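Local coordinates for amidohydrolases (PDB 3MSR), which hydrolyses phosphorylated furanose lactones, D-xylono- and L-arabino-1,4-lactone 5-phosphate, as well as carboxy 1,4-lactones, using two zinc ions in each subunit, at residues Asp70-Gly75 and Tyr137-Pro142; Gly152-Gly157 and Glu172-Thr177. All coordinates share one frame; numbering follows the deposited sequence. Where two conformers were deposited one is given.

Contact 1 of 2, residues Asp70-Gly75 and Tyr137-Pro142; sequences DPPNVG and YNYNGP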
loop_
_atom_site.group_PDB
_atom_site.type_symbol
_atom_site.label_atom_id
_atom_site.label_comp_id
_atom_site.label_asym_id
_atom_site.label_seq_id
_atom_site.Cartn_x
_atom_site.Cartn_y
_atom_site.Cartn_z
ATOM N N ASP A 70 6.502 -2.102 0.880
ATOM C CA ASP A 70 7.138 -3.101 1.742
ATOM C C ASP A 70 7.488 -2.445 3.035
ATOM O O ASP A 70 8.288 -1.530 3.039
ATOM C CB ASP A 70 8.405 -3.653 1.094
ATOM C CG ASP A 70 8.169 -4.011 -0.351
ATOM O OD1 ASP A 70 8.296 -3.093 -1.204
ATOM O OD2 ASP A 70 7.815 -5.183 -0.625
ATOM N N PRO A 71 6.876 -2.902 4.139
ATOM C CA PRO A 71 7.173 -2.351 5.469
ATOM C C PRO A 71 8.613 -2.729 5.809
ATOM O O PRO A 71 9.098 -3.749 5.296
ATOM C CB PRO A 71 6.252 -3.142 6.402
ATOM C CG PRO A 71 5.735 -4.281 5.620
ATOM C CD PRO A 71 6.146 -4.179 4.187
ATOM N N PRO A 72 9.279 -1.954 6.674
ATOM C CA PRO A 72 10.722 -2.183 6.914
ATOM C C PRO A 72 11.119 -3.651 7.210
ATOM O O PRO A 72 12.106 -4.146 6.661
ATOM C CB PRO A 72 11.064 -1.309 8.145
ATOM C CG PRO A 72 9.732 -0.586 8.550
ATOM C CD PRO A 72 8.746 -0.752 7.372
ATOM N N ASN A 73 10.379 -4.328 8.073
ATOM C CA ASN A 73 10.817 -5.653 8.499
ATOM C C ASN A 73 10.385 -6.766 7.579
ATOM O O ASN A 73 10.651 -7.916 7.867
ATOM C CB ASN A 73 10.289 -5.952 9.913
ATOM C CG ASN A 73 10.678 -4.864 10.917
ATOM O OD1 ASN A 73 11.866 -4.657 11.167
ATOM N ND2 ASN A 73 9.696 -4.155 11.458
ATOM N N VAL A 74 9.649 -6.439 6.518
ATOM C CA VAL A 74 9.180 -7.482 5.606
ATOM C C VAL A 74 9.633 -7.187 4.178
ATOM O O VAL A 74 8.845 -6.658 3.363
ATOM C CB VAL A 74 7.638 -7.630 5.663
ATOM C CG1 VAL A 74 7.168 -8.797 4.786
ATOM C CG2 VAL A 74 7.194 -7.842 7.104
ATOM N N GLY A 75 10.899 -7.467 3.884
ATOM C CA GLY A 75 11.372 -7.367 2.509
ATOM C C GLY A 75 11.972 -6.051 1.992
ATOM O O GLY A 75 12.700 -6.066 1.003
ATOM N N TYR A 137 19.110 0.049 7.344
ATOM C CA TYR A 137 19.110 -1.310 7.921
ATOM C C TYR A 137 17.674 -1.779 8.211
ATOM O O TYR A 137 17.472 -2.815 8.845
ATOM C CB TYR A 137 19.962 -1.395 9.208
ATOM C CG TYR A 137 21.406 -0.971 8.987
ATOM C CD1 TYR A 137 22.060 -1.280 7.798
ATOM C CD2 TYR A 137 22.129 -0.302 9.977
ATOM C CE1 TYR A 137 23.363 -0.913 7.580
ATOM C CE2 TYR A 137 23.453 0.052 9.774
ATOM C CZ TYR A 137 24.066 -0.256 8.577
ATOM O OH TYR A 137 25.375 0.103 8.338
ATOM N N ASN A 138 16.693 -0.984 7.790
ATOM C CA ASN A 138 15.297 -1.413 7.816
ATOM C C ASN A 138 14.729 -1.852 9.172
ATOM O O ASN A 138 13.889 -2.769 9.239
ATOM C CB ASN A 138 15.078 -2.519 6.775
ATOM C CG ASN A 138 15.465 -2.068 5.382
ATOM O OD1 ASN A 138 16.409 -2.590 4.782
ATOM N ND2 ASN A 138 14.784 -1.075 4.885
ATOM N N TYR A 139 15.181 -1.183 10.232
ATOM C CA TYR A 139 14.693 -1.425 11.567
ATOM C C TYR A 139 14.807 -2.919 11.948
ATOM O O TYR A 139 14.013 -3.429 12.714
ATOM C CB TYR A 139 13.263 -0.907 11.711
ATOM C CG TYR A 139 13.157 0.605 11.803
ATOM C CD1 TYR A 139 14.288 1.398 12.051
ATOM C CD2 TYR A 139 11.912 1.236 11.703
ATOM C CE1 TYR A 139 14.175 2.817 12.177
ATOM C CE2 TYR A 139 11.793 2.613 11.826
ATOM C CZ TYR A 139 12.918 3.401 12.065
ATOM O OH TYR A 139 12.759 4.754 12.193
ATOM N N ASN A 140 15.778 -3.590 11.375
ATOM C CA ASN A 140 16.158 -4.954 11.649
ATOM C C ASN A 140 16.904 -5.215 12.972
ATOM O O ASN A 140 17.242 -6.335 13.235
ATOM C CB ASN A 140 17.001 -5.543 10.487
ATOM C CG ASN A 140 18.513 -4.954 10.396
ATOM O OD1 ASN A 140 19.004 -4.260 11.278
ATOM N ND2 ASN A 140 19.179 -5.240 9.272
ATOM N N GLY A 141 17.203 -4.168 13.723
ATOM C CA GLY A 141 18.157 -4.293 14.817
ATOM C C GLY A 141 18.438 -2.964 15.486
ATOM O O GLY A 141 17.846 -1.965 15.085
ATOM N N PRO A 142 19.339 -2.955 16.490
ATOM C CA PRO A 142 19.564 -1.754 17.288
ATOM C C PRO A 142 20.448 -0.748 16.549
ATOM O O PRO A 142 20.538 0.373 17.002
ATOM C CB PRO A 142 20.280 -2.304 18.538
ATOM C CG PRO A 142 20.964 -3.523 18.059
ATOM C CD PRO A 142 20.293 -4.034 16.846
#
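The Tyr139 ring receives the pyrrolidine of Pro72 obliquely, with Pro72 CG 4.2 Å from Tyr139 CD2. At the other flat group, the Asn73 side-chain amide, the deposited OD1 faces the backbone of the second loop, 2.9 Å from Tyr139 O. Two acceptors so placed suggest that the Asn73 amide was modelled the wrong way round; turned back, it may donate a hydrogen bond, but the geometry does not establish one.

The backbones come together most closely at Pro72 and Asn138, where the packing is reciprocal: Pro72 CB lies 3.4 Å from Asn138 O, and Asn138 CB lies 3.4 Å from Pro72 O. Beside this pair Pro72 CB touches Tyr139 CB at 4.2 Å. The torsion of Tyr139, with CG anti to the carbonyl carbon (chi1 -75°), then carries the phenol away from residues 70-75, to where its OH hydrogen-bonds to Met125 and Arg146. Its ring meets that of Trp113 with the planes at about 75°, while helix 119-131 adds contacts to both Pro72 and Tyr139 through Glu129.

Each loop has its own turn. A type I turn is closed by Val74 N donating to Pro71 O at 3.0 Å, and a type I' turn by Asn140 N donating to Tyr137 O at 3.1 Å. The latter places Asn138 and Tyr139 at positive phi, and Asp135 takes the amide hydrogens of both Tyr137 and Tyr139.

The clear part of the join between the loop after strand 63-68 and the one before strand 153-157 is thus packing: Pro72 against Tyr139 and the Asn138 carbonyl, Asn138 CB against Pro72 O. The loops meet by shape, and any polar tie would probably have to come from the Asn73 amide reaching the carbonyls of Asn138 and Tyr139.

Contact 2 of 2, residues Gly152-Gly157 and Glu172-Thr177; sequences GIIKAG and EVAART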
loop_
_atom_site.group_PDB
_atom_site.type_symbol
_atom_site.label_atom_id
_atom_site.label_comp_id
_atom_site.label_asym_id
_atom_site.label_seq_id
_atom_site.Cartn_x
_atom_site.Cartn_y
_atom_site.Cartn_z
ATOM N N GLY A 152 6.885 7.795 2.228
ATOM C CA GLY A 152 5.746 8.687 1.946
ATOM C C GLY A 152 4.381 8.097 2.244
ATOM O O GLY A 152 3.356 8.622 1.782
ATOM N N ILE A 153 4.353 7.017 3.029
ATOM C CA ILE A 153 3.104 6.322 3.370
ATOM C C ILE A 153 3.407 5.316 4.519
ATOM O O ILE A 153 4.574 4.916 4.715
ATOM C CB ILE A 153 2.532 5.576 2.126
ATOM C CG1 ILE A 153 1.098 5.088 2.360
ATOM C CG2 ILE A 153 3.459 4.409 1.717
ATOM C CD1 ILE A 153 0.381 4.627 1.070
ATOM N N ILE A 154 2.381 4.902 5.265
ATOM C CA ILE A 154 2.598 3.939 6.337
ATOM C C ILE A 154 1.678 2.755 6.109
ATOM O O ILE A 154 0.516 2.932 5.706
ATOM C CB ILE A 154 2.363 4.527 7.774
ATOM C CG1 ILE A 154 2.779 3.487 8.838
ATOM C CG2 ILE A 154 0.916 4.969 7.989
ATOM C CD1 ILE A 154 3.203 4.112 10.206
ATOM N N LYS A 155 2.207 1.556 6.333
ATOM C CA LYS A 155 1.441 0.358 6.128
ATOM C C LYS A 155 1.011 -0.213 7.466
ATOM O O LYS A 155 1.677 -0.000 8.484
ATOM C CB LYS A 155 2.277 -0.673 5.366
ATOM C CG LYS A 155 1.463 -1.815 4.850
ATOM C CD LYS A 155 2.329 -2.861 4.149
ATOM C CE LYS A 155 1.438 -3.869 3.392
ATOM N NZ LYS A 155 2.164 -4.645 2.328
ATOM N N ALA A 156 -0.124 -0.920 7.456
ATOM C CA ALA A 156 -0.506 -1.927 8.459
ATOM C C ALA A 156 -1.127 -3.112 7.720
ATOM O O ALA A 156 -1.356 -3.019 6.529
ATOM C CB ALA A 156 -1.515 -1.366 9.514
ATOM N N GLY A 157 -1.385 -4.215 8.422
ATOM C CA GLY A 157 -2.006 -5.392 7.829
ATOM C C GLY A 157 -2.828 -6.174 8.845
ATOM O O GLY A 157 -2.531 -6.162 10.050
ATOM N N GLU A 172 -3.047 1.390 15.270
ATOM C CA GLU A 172 -2.912 2.593 16.094
ATOM C C GLU A 172 -1.639 3.344 15.713
ATOM O O GLU A 172 -1.659 4.565 15.600
ATOM C CB GLU A 172 -2.884 2.277 17.586
ATOM C CG GLU A 172 -2.625 3.556 18.421
ATOM C CD GLU A 172 -2.839 3.366 19.941
ATOM O OE1 GLU A 172 -3.462 2.348 20.378
ATOM O OE2 GLU A 172 -2.347 4.230 20.688
ATOM N N VAL A 173 -0.547 2.607 15.516
ATOM C CA VAL A 173 0.701 3.175 14.981
ATOM C C VAL A 173 0.489 3.922 13.643
ATOM O O VAL A 173 0.989 5.017 13.465
ATOM C CB VAL A 173 1.845 2.105 14.823
ATOM C CG1 VAL A 173 3.150 2.741 14.209
ATOM C CG2 VAL A 173 2.188 1.479 16.195
ATOM N N ALA A 174 -0.254 3.314 12.724
ATOM C CA ALA A 174 -0.496 3.916 11.421
ATOM C C ALA A 174 -1.308 5.204 11.574
ATOM O O ALA A 174 -0.934 6.235 11.074
ATOM C CB ALA A 174 -1.235 2.906 10.521
ATOM N N ALA A 175 -2.409 5.130 12.323
ATOM C CA ALA A 175 -3.250 6.290 12.584
ATOM C C ALA A 175 -2.476 7.447 13.223
ATOM O O ALA A 175 -2.592 8.589 12.771
ATOM C CB ALA A 175 -4.443 5.902 13.472
ATOM N N ARG A 176 -1.729 7.172 14.287
ATOM C CA ARG A 176 -0.971 8.209 14.968
ATOM C C ARG A 176 0.094 8.814 14.073
ATOM O O ARG A 176 0.257 10.050 14.008
ATOM C CB ARG A 176 -0.329 7.658 16.254
ATOM C CG ARG A 176 -1.390 7.450 17.324
ATOM C CD ARG A 176 -0.895 6.628 18.502
ATOM N NE ARG A 176 0.028 7.396 19.324
ATOM C CZ ARG A 176 0.357 7.050 20.569
ATOM N NH1 ARG A 176 -0.168 5.962 21.123
ATOM N NH2 ARG A 176 1.192 7.803 21.263
ATOM N N THR A 177 0.820 7.967 13.373
ATOM C CA THR A 177 1.834 8.498 12.459
ATOM C C THR A 177 1.230 9.394 11.387
ATOM O O THR A 177 1.771 10.472 11.087
ATOM C CB THR A 177 2.609 7.375 11.780
ATOM O OG1 THR A 177 3.174 6.577 12.812
ATOM C CG2 THR A 177 3.729 7.960 10.922
#
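Ile154 makes the first contact with the helix and gives most of the surface the strand buries against it. With CG1 anti to the backbone N (chi1 -173°) and the chain continuing extended through chi2, CD1 reaches Thr177, 3.6 Å from Thr177 OG1 and close to both carbons of that side chain. CD1 also reaches the Val173 methyl CG1 at 4.2 Å. The second branch, Ile154 CG2, packs 3.9 Å from Ala174 CB. Cys126 of helix 119-131 touches Ile154, Val173 and Thr177 as well. The hydroxyl beside CD1 is not left without a partner in this apolar setting: Thr177 OG1 donates to Val173 O at 2.8 Å, and Thr177 N reaches the same oxygen from the opposite face of its plane.

Strand 153-157 and helix 165-181 are the first two elements of a beta-alpha-beta unit of the TIM barrel, completed by strand 185-188. Their local axes approach to 8.0 Å and run nearly antiparallel, at 161°, as expected for a helix returning along the outside of a barrel.

Lys155 points the other way, away from the helix. It is carboxylated on NZ, and its carbamate bridges both zinc ions; NZ also hydrogen-bonds to Met69 O. Ala156 turns back toward the helix, where its CB meets Ala174 CB at 4.4 Å, small side chain against small side chain.

Overall arrangement
Along the chain the contacts come in series: 70-75 with 137-142 closes before 152-157 with 172-177 opens. Their centres are about 15 Å apart, contact 1 lying about 16 Å from the centre of the chain and contact 2 about 10 Å. Both belong to the same eight-stranded parallel barrel, contact 1 joining loops beyond strand 63-68 and ahead of strand 153-157, contact 2 packing strand 153-157 on its own helix. Helix 119-131 touches both. They meet directly where Pro71 CG packs 4.0 Å from Lys155 CD, so the loop of contact 1 borders the stem of the carboxylated lysine that contact 2 holds, beside the zinc site.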